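Local coordinates for probable dipeptidase (Pseudomonas aeruginosa, PDB 3B40), which probably acts as a metal-dependent dipeptidase of the membrane dipeptidase (peptidase M19) family, hydrolysing dipeptides, at residues A[175-183]-A[302-313]; A[262-271]-A[338-346]. The protein carries 11 engineered substitutions. All coordinates share one frame; numbering follows the deposited sequence.

Contact 1. Residues A[175-183]-A[302-313]; sequences SRPLPFFND and MPGDPIITIWPE
The F180 ring meets the aliphatic part of E313 obliquely, its CE1 lying 4.3 Å from E313 CG, and it also stacks with the ring of F316 in helix 313-328. Within each segment a side chain also covers a ring: L178 CD1 lies over one face of F181, toward its rim, and I308 CG1 over one face of W311. The N182 amide is approached from above the carbonyl plane: T309 OG1 donates to N182 OD1 at 2.8 Å, with a C=O...donor angle of 107°. A chi1 of -170° places T309 OG1 opposite the backbone N and turns the hydroxyl to the amide.

P179 is the wedge between the loops. Its CG comes within 3.1 Å of P303 O and its CB within 3.2 Å of D305 O, a tight fit against carbonyl oxygens, while I308 CB packs on the same ring. M302 closes the other end, its SD 3.9 Å from L178 CD2 and its CE 4.0 Å from R176 CB, the side chains of M302 and R176 crossing at a slant. A water bridges D183 O and P306 O. Both segments belong to long excursions that follow barrel strands 160-162 and 261-265, so in this TIM-barrel family the contact joins two beta-to-alpha connections beyond the C-terminal ends of the strands.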
ATOM      1  N   SER A 175      -9.921   8.228   2.271  1.00 12.88           N
ATOM      2  CA  SER A 175      -9.848   9.138   1.130  1.00 12.83           C
ATOM      3  C   SER A 175     -10.792   8.670   0.006  1.00 14.08           C
ATOM      4  O   SER A 175     -11.101   9.423  -0.925  1.00 14.71           O
ATOM      5  CB  SER A 175      -8.408   9.247   0.632  1.00 13.37           C
ATOM      6  OG  SER A 175      -7.896   8.000   0.121  1.00 12.52           O
ATOM      7  N   ARG A 176     -11.252   7.419   0.102  1.00 14.64           N
ATOM      8  CA  ARG A 176     -12.120   6.830  -0.930  1.00 14.45           C
ATOM      9  C   ARG A 176     -13.347   6.234  -0.285  1.00 13.77           C
ATOM     10  O   ARG A 176     -13.439   4.997  -0.156  1.00 14.26           O
ATOM     11  CB  ARG A 176     -11.356   5.769  -1.726  1.00 14.95           C
ATOM     12  CG  ARG A 176     -10.357   6.377  -2.720  1.00 16.63           C
ATOM     13  CD  ARG A 176      -9.709   5.278  -3.551  1.00 16.55           C
ATOM     14  NE  ARG A 176      -8.775   4.471  -2.755  1.00 20.27           N
ATOM     15  CZ  ARG A 176      -8.022   3.486  -3.250  1.00 24.41           C
ATOM     16  NH1 ARG A 176      -7.193   2.809  -2.445  1.00 21.71           N
ATOM     17  NH2 ARG A 176      -8.104   3.173  -4.548  1.00 22.70           N
ATOM     18  N   PRO A 177     -14.284   7.103   0.143  1.00 13.40           N
ATOM     19  CA  PRO A 177     -15.563   6.608   0.654  1.00 14.66           C
ATOM     20  C   PRO A 177     -16.288   5.834  -0.456  1.00 15.52           C
ATOM     21  O   PRO A 177     -16.271   6.249  -1.638  1.00 13.61           O
ATOM     22  CB  PRO A 177     -16.350   7.893   1.055  1.00 14.93           C
ATOM     23  CG  PRO A 177     -15.612   9.057   0.503  1.00 13.80           C
ATOM     24  CD  PRO A 177     -14.208   8.587   0.101  1.00 14.12           C
ATOM     25  N   LEU A 178     -16.861   4.691  -0.096  1.00 15.65           N
ATOM     26  CA  LEU A 178     -17.629   3.930  -1.083  1.00 17.45           C
ATOM     27  C   LEU A 178     -19.137   4.085  -0.960  1.00 17.59           C
ATOM     28  O   LEU A 178     -19.724   3.727   0.080  1.00 16.70           O
ATOM     29  CB  LEU A 178     -17.354   2.445  -0.970  1.00 17.96           C
ATOM     30  CG  LEU A 178     -16.047   1.861  -1.461  1.00 21.73           C
ATOM     31  CD1 LEU A 178     -16.279   0.339  -1.567  1.00 21.92           C
ATOM     32  CD2 LEU A 178     -15.649   2.490  -2.802  1.00 24.95           C
ATOM     33  N   PRO A 179     -19.781   4.514  -2.056  1.00 17.74           N
ATOM     34  CA  PRO A 179     -21.233   4.657  -2.056  1.00 17.91           C
ATOM     35  C   PRO A 179     -21.956   3.312  -1.908  1.00 18.51           C
ATOM     36  O   PRO A 179     -23.056   3.268  -1.376  1.00 17.93           O
ATOM     37  CB  PRO A 179     -21.524   5.301  -3.404  1.00 18.19           C
ATOM     38  CG  PRO A 179     -20.398   4.919  -4.275  1.00 17.12           C
ATOM     39  CD  PRO A 179     -19.189   4.862  -3.360  1.00 17.87           C
ATOM     40  N   PHE A 180     -21.319   2.225  -2.333  1.00 17.86           N
ATOM     41  CA  PHE A 180     -21.820   0.867  -2.038  1.00 18.10           C
ATOM     42  C   PHE A 180     -21.940   0.534  -0.528  1.00 17.17           C
ATOM     43  O   PHE A 180     -22.774  -0.302  -0.138  1.00 16.99           O
ATOM     44  CB  PHE A 180     -20.937  -0.166  -2.745  1.00 18.81           C
ATOM     45  CG  PHE A 180     -21.551  -1.540  -2.816  1.00 19.98           C
ATOM     46  CD1 PHE A 180     -22.675  -1.778  -3.615  1.00 21.44           C
ATOM     47  CD2 PHE A 180     -20.984  -2.598  -2.117  1.00 21.09           C
ATOM     48  CE1 PHE A 180     -23.265  -3.073  -3.694  1.00 23.04           C
ATOM     49  CE2 PHE A 180     -21.561  -3.894  -2.184  1.00 23.31           C
ATOM     50  CZ  PHE A 180     -22.691  -4.128  -2.981  1.00 21.35           C
ATOM     51  N   PHE A 181     -21.112   1.169   0.312  1.00 15.85           N
ATOM     52  CA  PHE A 181     -21.176   1.008   1.789  1.00 15.59           C
ATOM     53  C   PHE A 181     -22.056   2.093   2.454  1.00 15.21           C
ATOM     54  O   PHE A 181     -22.085   2.228   3.683  1.00 15.53           O
ATOM     55  CB  PHE A 181     -19.766   1.110   2.393  1.00 16.07           C
ATOM     56  CG  PHE A 181     -18.816   0.004   1.970  1.00 18.10           C
ATOM     57  CD1 PHE A 181     -19.293  -1.171   1.376  1.00 19.28           C
ATOM     58  CD2 PHE A 181     -17.434   0.124   2.231  1.00 20.04           C
ATOM     59  CE1 PHE A 181     -18.390  -2.193   0.997  1.00 22.30           C
ATOM     60  CE2 PHE A 181     -16.534  -0.878   1.865  1.00 19.78           C
ATOM     61  CZ  PHE A 181     -17.013  -2.044   1.244  1.00 18.57           C
ATOM     62  N   ASN A 182     -22.706   2.892   1.616  1.00 15.45           N
ATOM     63  CA  ASN A 182     -23.495   4.078   2.007  1.00 15.40           C
ATOM     64  C   ASN A 182     -22.619   5.133   2.710  1.00 15.23           C
ATOM     65  O   ASN A 182     -23.075   5.860   3.577  1.00 14.92           O
ATOM     66  CB  ASN A 182     -24.742   3.672   2.836  1.00 14.77           C
ATOM     67  CG  ASN A 182     -25.721   4.829   3.033  1.00 15.82           C
ATOM     68  OD1 ASN A 182     -25.897   5.651   2.137  1.00 17.07           O
ATOM     69  ND2 ASN A 182     -26.347   4.905   4.221  1.00 16.43           N
ATOM     70  N   ASP A 183     -21.351   5.224   2.313  1.00 15.83           N
ATOM     71  CA  ASP A 183     -20.390   6.150   2.952  1.00 16.11           C
ATOM     72  C   ASP A 183     -20.715   7.607   2.632  1.00 16.86           C
ATOM     73  O   ASP A 183     -21.150   7.920   1.513  1.00 17.05           O
ATOM     74  CB  ASP A 183     -18.961   5.870   2.467  1.00 16.04           C
ATOM     75  CG  ASP A 183     -18.329   4.658   3.125  1.00 17.43           C
ATOM     76  OD1 ASP A 183     -18.926   4.070   4.051  1.00 19.82           O
ATOM     77  OD2 ASP A 183     -17.189   4.306   2.739  1.00 19.16           O
ATOM     78  N   MET A 302     -12.904   4.416  -9.622  1.00 19.82           N
ATOM     79  CA  MET A 302     -13.704   3.572  -8.764  1.00 21.22           C
ATOM     80  C   MET A 302     -15.152   4.049  -8.878  1.00 20.92           C
ATOM     81  O   MET A 302     -15.387   5.209  -9.231  1.00 21.19           O
ATOM     82  CB  MET A 302     -13.210   3.710  -7.319  1.00 21.62           C
ATOM     83  CG  MET A 302     -13.525   5.091  -6.732  1.00 22.82           C
ATOM     84  SD  MET A 302     -13.670   5.091  -4.950  1.00 24.10           S
ATOM     85  CE  MET A 302     -13.879   6.867  -4.668  1.00 24.73           C
ATOM     86  N   PRO A 303     -16.128   3.150  -8.663  1.00 20.62           N
ATOM     87  CA  PRO A 303     -17.524   3.591  -8.606  1.00 20.20           C
ATOM     88  C   PRO A 303     -17.824   4.451  -7.375  1.00 19.48           C
ATOM     89  O   PRO A 303     -18.341   3.940  -6.388  1.00 19.89           O
ATOM     90  CB  PRO A 303     -18.303   2.270  -8.561  1.00 20.30           C
ATOM     91  CG  PRO A 303     -17.315   1.269  -8.052  1.00 21.44           C
ATOM     92  CD  PRO A 303     -16.006   1.683  -8.584  1.00 20.31           C
ATOM     93  N   GLY A 304     -17.527   5.744  -7.457  1.00 18.39           N
ATOM     94  CA  GLY A 304     -17.553   6.630  -6.273  1.00 17.07           C
ATOM     95  C   GLY A 304     -18.737   7.587  -6.167  1.00 16.12           C
ATOM     96  O   GLY A 304     -18.942   8.248  -5.139  1.00 16.62           O
ATOM     97  N   ASP A 305     -19.537   7.677  -7.214  1.00 16.91           N
ATOM     98  CA  ASP A 305     -20.678   8.618  -7.221  1.00 16.88           C
ATOM     99  C   ASP A 305     -21.620   8.336  -6.069  1.00 16.09           C
ATOM    100  O   ASP A 305     -22.045   7.188  -5.878  1.00 16.60           O
ATOM    101  CB  ASP A 305     -21.444   8.555  -8.533  1.00 17.24           C
ATOM    102  CG  ASP A 305     -20.587   8.923  -9.712  1.00 18.65           C
ATOM    103  OD1 ASP A 305     -20.800  10.020 -10.267  1.00 19.40           O
ATOM    104  OD2 ASP A 305     -19.698   8.116 -10.091  1.00 21.19           O
ATOM    105  N   PRO A 306     -21.883   9.357  -5.245  1.00 15.97           N
ATOM    106  CA  PRO A 306     -22.722   9.266  -4.041  1.00 15.38           C
ATOM    107  C   PRO A 306     -24.095   8.636  -4.269  1.00 15.56           C
ATOM    108  O   PRO A 306     -24.527   7.821  -3.461  1.00 14.72           O
ATOM    109  CB  PRO A 306     -22.821  10.727  -3.586  1.00 14.62           C
ATOM    110  CG  PRO A 306     -21.503  11.282  -3.989  1.00 15.71           C
ATOM    111  CD  PRO A 306     -21.277  10.698  -5.359  1.00 15.65           C
ATOM    112  N   ILE A 307     -24.760   9.013  -5.355  1.00 15.75           N
ATOM    113  CA  ILE A 307     -26.094   8.469  -5.687  1.00 16.15           C
ATOM    114  C   ILE A 307     -26.083   6.941  -5.838  1.00 16.20           C
ATOM    115  O   ILE A 307     -27.114   6.304  -5.665  1.00 16.27           O
ATOM    116  CB  ILE A 307     -26.670   9.139  -6.979  1.00 16.79           C
ATOM    117  CG1 ILE A 307     -28.170   8.852  -7.168  1.00 16.76           C
ATOM    118  CG2 ILE A 307     -25.888   8.696  -8.200  1.00 13.91           C
ATOM    119  CD1 ILE A 307     -29.038   9.412  -6.140  1.00 17.14           C
ATOM    120  N   ILE A 308     -24.910   6.352  -6.109  1.00 16.40           N
ATOM    121  CA  ILE A 308     -24.805   4.881  -6.297  1.00 15.58           C
ATOM    122  C   ILE A 308     -25.338   4.145  -5.042  1.00 16.13           C
ATOM    123  O   ILE A 308     -25.769   2.994  -5.110  1.00 16.93           O
ATOM    124  CB  ILE A 308     -23.350   4.464  -6.706  1.00 15.53           C
ATOM    125  CG1 ILE A 308     -23.022   4.979  -8.127  1.00 15.74           C
ATOM    126  CG2 ILE A 308     -23.153   2.951  -6.577  1.00 16.13           C
ATOM    127  CD1 ILE A 308     -21.563   4.826  -8.567  1.00 15.91           C
ATOM    128  N   THR A 309     -25.398   4.821  -3.898  1.00 14.94           N
ATOM    129  CA  THR A 309     -25.921   4.146  -2.697  1.00 14.75           C
ATOM    130  C   THR A 309     -27.382   3.638  -2.834  1.00 14.49           C
ATOM    131  O   THR A 309     -27.771   2.669  -2.159  1.00 13.21           O
ATOM    132  CB  THR A 309     -25.814   5.016  -1.413  1.00 15.06           C
ATOM    133  OG1 THR A 309     -26.118   4.200  -0.261  1.00 14.72           O
ATOM    134  CG2 THR A 309     -26.783   6.214  -1.462  1.00 14.66           C
ATOM    135  N   ILE A 310     -28.168   4.272  -3.710  1.00 14.84           N
ATOM    136  CA  ILE A 310     -29.585   3.857  -3.923  1.00 16.03           C
ATOM    137  C   ILE A 310     -29.792   2.758  -4.978  1.00 16.91           C
ATOM    138  O   ILE A 310     -30.896   2.208  -5.091  1.00 17.00           O
ATOM    139  CB  ILE A 310     -30.552   5.057  -4.220  1.00 15.31           C
ATOM    140  CG1 ILE A 310     -30.307   5.634  -5.628  1.00 17.71           C
ATOM    141  CG2 ILE A 310     -30.351   6.162  -3.190  1.00 14.59           C
ATOM    142  CD1 ILE A 310     -31.489   6.440  -6.202  1.00 16.93           C
ATOM    143  N   TRP A 311     -28.739   2.417  -5.719  1.00 17.62           N
ATOM    144  CA  TRP A 311     -28.794   1.359  -6.731  1.00 18.04           C
ATOM    145  C   TRP A 311     -29.024  -0.059  -6.174  1.00 18.83           C
ATOM    146  O   TRP A 311     -28.427  -0.455  -5.159  1.00 19.14           O
ATOM    147  CB  TRP A 311     -27.484   1.322  -7.521  1.00 18.62           C
ATOM    148  CG  TRP A 311     -27.257   2.474  -8.442  1.00 17.65           C
ATOM    149  CD1 TRP A 311     -27.998   3.617  -8.531  1.00 17.40           C
ATOM    150  CD2 TRP A 311     -26.201   2.602  -9.403  1.00 19.80           C
ATOM    151  NE1 TRP A 311     -27.471   4.445  -9.492  1.00 17.38           N
ATOM    152  CE2 TRP A 311     -26.383   3.837 -10.059  1.00 19.20           C
ATOM    153  CE3 TRP A 311     -25.133   1.777  -9.795  1.00 20.44           C
ATOM    154  CZ2 TRP A 311     -25.520   4.283 -11.064  1.00 20.48           C
ATOM    155  CZ3 TRP A 311     -24.289   2.213 -10.805  1.00 18.24           C
ATOM    156  CH2 TRP A 311     -24.480   3.446 -11.422  1.00 20.15           C
ATOM    157  N   PRO A 312     -29.834  -0.866  -6.881  1.00 19.41           N
ATOM    158  CA  PRO A 312     -29.882  -2.293  -6.500  1.00 19.98           C
ATOM    159  C   PRO A 312     -28.515  -2.962  -6.711  1.00 20.09           C
ATOM    160  O   PRO A 312     -27.727  -2.494  -7.520  1.00 19.63           O
ATOM    161  CB  PRO A 312     -30.937  -2.894  -7.449  1.00 20.33           C
ATOM    162  CG  PRO A 312     -31.749  -1.693  -7.988  1.00 19.58           C
ATOM    163  CD  PRO A 312     -30.730  -0.540  -8.010  1.00 19.01           C
ATOM    164  N   GLU A 313     -28.213  -4.018  -5.962  1.00 21.17           N
ATOM    165  CA  GLU A 313     -26.888  -4.673  -6.091  1.00 23.72           C
ATOM    166  C   GLU A 313     -26.565  -5.087  -7.525  1.00 23.42           C
ATOM    167  O   GLU A 313     -25.439  -4.899  -7.991  1.00 23.97           O
ATOM    168  CB  GLU A 313     -26.753  -5.870  -5.138  1.00 23.70           C
ATOM    169  CG  GLU A 313     -26.840  -5.461  -3.665  1.00 24.49           C
ATOM    170  CD  GLU A 313     -26.969  -6.652  -2.713  1.00 25.85           C
ATOM    171  OE1 GLU A 313     -27.410  -7.730  -3.163  1.00 31.88           O
ATOM    172  OE2 GLU A 313     -26.634  -6.518  -1.509  1.00 28.23           O
TER
HETATM  173  O   HOH W   1     -23.364   7.693  -0.897  1.00 23.01           O

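Contact 2. Residues A[262-271]-A[338-346]; sequences IQVVGFPAYL and LVDAIDYTV
V264 of strand 261-265 is directed at helix 335-349 and sits among L338, A341, I342 and T345, at the strand-to-helix layer of a TIM barrel. Within the segments, strand and helix run nearly antiparallel, at 158°, with axes 8.5 Å apart. Because strand 354-357 follows the helix and pairs in parallel with 261-265, the packing belongs to a beta-alpha-beta crossover, here with a long insertion ahead of its helix.

The two branches of V264 divide the helix surface between them. With chi1 at 177°, CG1 is anti to the backbone N and reaches A341 CB at 3.7 Å; the L338 side chain slides past V264 in the opposite direction, its CD1 continuing to the backbone around V265 O and G266 N. The other branch, CG2, meets T345 tip to tip, while I342 CG1 packs on V264 CB. Two residues before V264, on the same face of the strand, I262 crosses T345 at an angle, both its CB and CG2 being 3.9 Å from T345 CG2.

Beyond the inverse gamma turn centred on G266, L271 folds back onto the start of the helical segment. Its CD2 lies 3.5 Å from A341 CB, so this methyl is pressed by both L271 and V264, and L271 CD1 sits 3.9 Å from L338 CA. The T345 hydroxyl turns back into its own helix: OG1 donates to A341 O at 2.8 Å, coming from the face of the carbonyl plane opposite T345 N, which bonds to the same oxygen.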
ATOM      1  N   ILE A 262       7.604   8.664   2.836  1.00 12.60           N
ATOM      2  CA  ILE A 262       6.571   8.493   1.809  1.00 12.79           C
ATOM      3  C   ILE A 262       7.061   7.417   0.859  1.00 11.70           C
ATOM      4  O   ILE A 262       8.026   7.609   0.128  1.00 11.78           O
ATOM      5  CB  ILE A 262       6.285   9.814   1.063  1.00 12.70           C
ATOM      6  CG1 ILE A 262       5.783  10.861   2.064  1.00 16.16           C
ATOM      7  CG2 ILE A 262       5.217   9.617  -0.022  1.00 12.85           C
ATOM      8  CD1 ILE A 262       6.296  12.223   1.817  1.00 14.97           C
ATOM      9  N   GLN A 263       6.430   6.254   0.922  1.00 12.23           N
ATOM     10  CA  GLN A 263       6.875   5.128   0.096  1.00 13.01           C
ATOM     11  C   GLN A 263       6.078   5.192  -1.202  1.00 12.82           C
ATOM     12  O   GLN A 263       4.918   4.787  -1.245  1.00 13.51           O
ATOM     13  CB  GLN A 263       6.692   3.799   0.843  1.00 12.07           C
ATOM     14  CG  GLN A 263       7.478   3.721   2.174  1.00 13.51           C
ATOM     15  CD  GLN A 263       8.891   3.136   2.036  1.00 13.86           C
ATOM     16  OE1 GLN A 263       9.829   3.615   2.675  1.00 12.98           O
ATOM     17  NE2 GLN A 263       9.037   2.101   1.219  1.00  6.54           N
ATOM     18  N   VAL A 264       6.722   5.690  -2.251  1.00 13.52           N
ATOM     19  CA  VAL A 264       6.070   5.991  -3.536  1.00 12.80           C
ATOM     20  C   VAL A 264       5.672   4.733  -4.275  1.00 13.77           C
ATOM     21  O   VAL A 264       6.515   3.876  -4.557  1.00 13.86           O
ATOM     22  CB  VAL A 264       6.984   6.852  -4.456  1.00 13.47           C
ATOM     23  CG1 VAL A 264       6.314   7.099  -5.820  1.00 12.23           C
ATOM     24  CG2 VAL A 264       7.338   8.200  -3.776  1.00 11.67           C
ATOM     25  N   VAL A 265       4.398   4.646  -4.642  1.00 12.59           N
ATOM     26  CA  VAL A 265       3.829   3.391  -5.076  1.00 12.87           C
ATOM     27  C   VAL A 265       3.766   3.259  -6.608  1.00 13.46           C
ATOM     28  O   VAL A 265       3.297   4.166  -7.296  1.00 13.51           O
ATOM     29  CB  VAL A 265       2.411   3.159  -4.447  1.00 11.94           C
ATOM     30  CG1 VAL A 265       1.398   4.179  -4.976  1.00 12.28           C
ATOM     31  CG2 VAL A 265       1.921   1.762  -4.718  1.00 12.22           C
ATOM     32  N   GLY A 266       4.180   2.091  -7.107  1.00 12.77           N
ATOM     33  CA  GLY A 266       4.064   1.756  -8.536  1.00 13.73           C
ATOM     34  C   GLY A 266       2.645   1.353  -8.930  1.00 14.63           C
ATOM     35  O   GLY A 266       2.424   0.244  -9.449  1.00 14.89           O
ATOM     36  N   PHE A 267       1.679   2.227  -8.650  1.00 14.07           N
ATOM     37  CA  PHE A 267       0.289   1.964  -9.026  1.00 15.16           C
ATOM     38  C   PHE A 267      -0.051   2.811 -10.255  1.00 15.15           C
ATOM     39  O   PHE A 267      -0.109   4.058 -10.169  1.00 14.64           O
ATOM     40  CB  PHE A 267      -0.698   2.203  -7.870  1.00 15.02           C
ATOM     41  CG  PHE A 267      -2.044   1.591  -8.113  1.00 14.76           C
ATOM     42  CD1 PHE A 267      -2.377   0.358  -7.558  1.00 16.66           C
ATOM     43  CD2 PHE A 267      -2.967   2.222  -8.933  1.00 17.19           C
ATOM     44  CE1 PHE A 267      -3.598  -0.227  -7.812  1.00 16.18           C
ATOM     45  CE2 PHE A 267      -4.207   1.649  -9.189  1.00 16.77           C
ATOM     46  CZ  PHE A 267      -4.525   0.417  -8.627  1.00 16.83           C
ATOM     47  N   PRO A 268      -0.166   2.154 -11.424  1.00 15.48           N
ATOM     48  CA  PRO A 268      -0.165   2.913 -12.690  1.00 15.39           C
ATOM     49  C   PRO A 268      -1.137   4.109 -12.735  1.00 15.74           C
ATOM     50  O   PRO A 268      -0.722   5.227 -13.072  1.00 15.52           O
ATOM     51  CB  PRO A 268      -0.490   1.855 -13.760  1.00 16.13           C
ATOM     52  CG  PRO A 268      -0.654   0.584 -13.082  1.00 14.39           C
ATOM     53  CD  PRO A 268      -0.200   0.699 -11.656  1.00 16.13           C
ATOM     54  N   ALA A 269      -2.401   3.898 -12.373  1.00 15.04           N
ATOM     55  CA  ALA A 269      -3.398   4.988 -12.439  1.00 16.10           C
ATOM     56  C   ALA A 269      -3.203   6.128 -11.443  1.00 15.80           C
ATOM     57  O   ALA A 269      -3.887   7.161 -11.552  1.00 16.02           O
ATOM     58  CB  ALA A 269      -4.849   4.436 -12.319  1.00 15.03           C
ATOM     59  N   TYR A 270      -2.308   5.962 -10.471  1.00 15.84           N
ATOM     60  CA  TYR A 270      -2.026   7.040  -9.532  1.00 15.17           C
ATOM     61  C   TYR A 270      -0.821   7.836 -10.048  1.00 15.41           C
ATOM     62  O   TYR A 270      -0.444   8.865  -9.445  1.00 13.73           O
ATOM     63  CB  TYR A 270      -1.673   6.550  -8.117  1.00 16.06           C
ATOM     64  CG  TYR A 270      -2.631   5.640  -7.336  1.00 16.09           C
ATOM     65  CD1 TYR A 270      -3.975   5.477  -7.685  1.00 14.99           C
ATOM     66  CD2 TYR A 270      -2.152   4.954  -6.198  1.00 17.53           C
ATOM     67  CE1 TYR A 270      -4.811   4.604  -6.939  1.00 15.87           C
ATOM     68  CE2 TYR A 270      -2.980   4.101  -5.434  1.00 16.69           C
ATOM     69  CZ  TYR A 270      -4.292   3.925  -5.824  1.00 17.21           C
ATOM     70  OH  TYR A 270      -5.078   3.094  -5.064  1.00 17.25           O
ATOM     71  N   LEU A 271      -0.229   7.363 -11.154  1.00 14.09           N
ATOM     72  CA  LEU A 271       1.012   7.927 -11.696  1.00 14.71           C
ATOM     73  C   LEU A 271       0.829   8.602 -13.048  1.00 15.46           C
ATOM     74  O   LEU A 271       1.550   9.536 -13.380  1.00 16.25           O
ATOM     75  CB  LEU A 271       2.095   6.846 -11.819  1.00 14.35           C
ATOM     76  CG  LEU A 271       2.586   6.187 -10.530  1.00 12.48           C
ATOM     77  CD1 LEU A 271       3.409   4.922 -10.873  1.00 12.72           C
ATOM     78  CD2 LEU A 271       3.380   7.168  -9.656  1.00 14.44           C
ATOM     79  N   LEU A 338       6.832   6.294 -12.535  1.00 15.57           N
ATOM     80  CA  LEU A 338       7.184   5.931 -11.191  1.00 15.15           C
ATOM     81  C   LEU A 338       8.329   6.806 -10.678  1.00 14.86           C
ATOM     82  O   LEU A 338       8.269   7.305  -9.558  1.00 15.13           O
ATOM     83  CB  LEU A 338       7.555   4.440 -11.091  1.00 14.12           C
ATOM     84  CG  LEU A 338       7.964   4.043  -9.671  1.00 14.39           C
ATOM     85  CD1 LEU A 338       6.920   4.410  -8.595  1.00 12.91           C
ATOM     86  CD2 LEU A 338       8.357   2.562  -9.599  1.00 14.85           C
ATOM     87  N   VAL A 339       9.369   6.985 -11.477  1.00 14.31           N
ATOM     88  CA  VAL A 339      10.513   7.783 -10.997  1.00 14.21           C
ATOM     89  C   VAL A 339      10.260   9.306 -11.036  1.00 13.28           C
ATOM     90  O   VAL A 339      10.822  10.053 -10.231  1.00 12.90           O
ATOM     91  CB  VAL A 339      11.823   7.350 -11.678  1.00 14.80           C
ATOM     92  CG1 VAL A 339      13.015   8.267 -11.282  1.00 13.45           C
ATOM     93  CG2 VAL A 339      12.110   5.907 -11.265  1.00 14.67           C
ATOM     94  N   ASP A 340       9.432   9.767 -11.969  1.00 13.19           N
ATOM     95  CA  ASP A 340       8.919  11.165 -11.903  1.00 12.71           C
ATOM     96  C   ASP A 340       8.309  11.415 -10.520  1.00 13.89           C
ATOM     97  O   ASP A 340       8.590  12.433  -9.873  1.00 14.13           O
ATOM     98  CB  ASP A 340       7.836  11.364 -12.931  1.00 12.10           C
ATOM     99  CG  ASP A 340       8.361  11.517 -14.341  1.00 13.38           C
ATOM    100  OD1 ASP A 340       9.588  11.653 -14.568  1.00 12.12           O
ATOM    101  OD2 ASP A 340       7.503  11.510 -15.248  1.00 16.14           O
ATOM    102  N   ALA A 341       7.477  10.467 -10.068  1.00 13.62           N
ATOM    103  CA  ALA A 341       6.843  10.560  -8.756  1.00 13.62           C
ATOM    104  C   ALA A 341       7.893  10.545  -7.654  1.00 14.07           C
ATOM    105  O   ALA A 341       7.828  11.345  -6.709  1.00 15.56           O
ATOM    106  CB  ALA A 341       5.832   9.456  -8.573  1.00 12.86           C
ATOM    107  N   ILE A 342       8.886   9.665  -7.763  1.00 13.71           N
ATOM    108  CA  ILE A 342       9.992   9.676  -6.796  1.00 13.41           C
ATOM    109  C   ILE A 342      10.719  11.038  -6.794  1.00 14.15           C
ATOM    110  O   ILE A 342      10.954  11.613  -5.730  1.00 13.99           O
ATOM    111  CB  ILE A 342      10.986   8.497  -7.043  1.00 13.56           C
ATOM    112  CG1 ILE A 342      10.245   7.142  -6.816  1.00 11.27           C
ATOM    113  CG2 ILE A 342      12.235   8.647  -6.169  1.00 12.54           C
ATOM    114  CD1 ILE A 342      11.068   5.878  -7.109  1.00 12.73           C
ATOM    115  N   ASP A 343      11.045  11.531  -7.989  1.00 14.25           N
ATOM    116  CA  ASP A 343      11.731  12.793  -8.202  1.00 14.84           C
ATOM    117  C   ASP A 343      10.957  13.924  -7.515  1.00 14.82           C
ATOM    118  O   ASP A 343      11.536  14.716  -6.796  1.00 16.14           O
ATOM    119  CB  ASP A 343      11.845  13.113  -9.718  1.00 14.92           C
ATOM    120  CG  ASP A 343      12.997  12.380 -10.426  1.00 16.83           C
ATOM    121  OD1 ASP A 343      13.712  11.554  -9.827  1.00 19.05           O
ATOM    122  OD2 ASP A 343      13.194  12.648 -11.623  1.00 19.58           O
ATOM    123  N   TYR A 344       9.654  13.990  -7.757  1.00 14.94           N
ATOM    124  CA  TYR A 344       8.789  15.029  -7.176  1.00 14.23           C
ATOM    125  C   TYR A 344       8.768  14.996  -5.658  1.00 14.35           C
ATOM    126  O   TYR A 344       8.811  16.038  -5.010  1.00 14.96           O
ATOM    127  CB  TYR A 344       7.358  14.912  -7.716  1.00 14.22           C
ATOM    128  CG  TYR A 344       6.465  16.039  -7.239  1.00 13.00           C
ATOM    129  CD1 TYR A 344       6.399  17.246  -7.937  1.00 11.71           C
ATOM    130  CD2 TYR A 344       5.710  15.907  -6.077  1.00 14.04           C
ATOM    131  CE1 TYR A 344       5.589  18.288  -7.491  1.00 12.71           C
ATOM    132  CE2 TYR A 344       4.913  16.935  -5.600  1.00 12.68           C
ATOM    133  CZ  TYR A 344       4.861  18.139  -6.311  1.00 13.63           C
ATOM    134  OH  TYR A 344       4.051  19.151  -5.873  1.00 11.84           O
ATOM    135  N   THR A 345       8.658  13.795  -5.099  1.00 14.08           N
ATOM    136  CA  THR A 345       8.525  13.616  -3.671  1.00 13.30           C
ATOM    137  C   THR A 345       9.833  14.019  -2.997  1.00 14.07           C
ATOM    138  O   THR A 345       9.818  14.709  -1.970  1.00 14.00           O
ATOM    139  CB  THR A 345       8.060  12.157  -3.320  1.00 13.97           C
ATOM    140  OG1 THR A 345       6.927  11.831  -4.115  1.00  9.85           O
ATOM    141  CG2 THR A 345       7.623  12.037  -1.857  1.00 15.56           C
ATOM    142  N   VAL A 346      10.955  13.628  -3.609  1.00 13.26           N
ATOM    143  CA  VAL A 346      12.269  13.993  -3.130  1.00 12.98           C
ATOM    144  C   VAL A 346      12.458  15.522  -3.161  1.00 13.47           C
ATOM    145  O   VAL A 346      12.928  16.087  -2.183  1.00 12.83           O
ATOM    146  CB  VAL A 346      13.396  13.251  -3.908  1.00 13.11           C
ATOM    147  CG1 VAL A 346      14.764  13.855  -3.612  1.00 14.93           C
ATOM    148  CG2 VAL A 346      13.379  11.739  -3.616  1.00 11.53           C
TER

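In the fold
From the N terminus, the chain first passes 175-183, in the connection between strand 160-162 and helix 193-205, then 262-271, which runs along strand 261-265 and into the short helix 268-271. It next reaches 302-313 and finally 338-346. The segments alternate, so the loops closed by the two contacts cross: contact 1 closes 118 intervening residues and contact 2 closes 66. Contact 1 ties together two peripheral connections, whereas contact 2 seats helix 335-349 on the barrel, after the excursion that carries 302-313. Although their centres are about 28 Å apart, the contacts meet where R176 NH2 packs 3.1 Å from Y270 OH, the guanidinium's hydrogen bond going instead from NH1 to Q213 OE1.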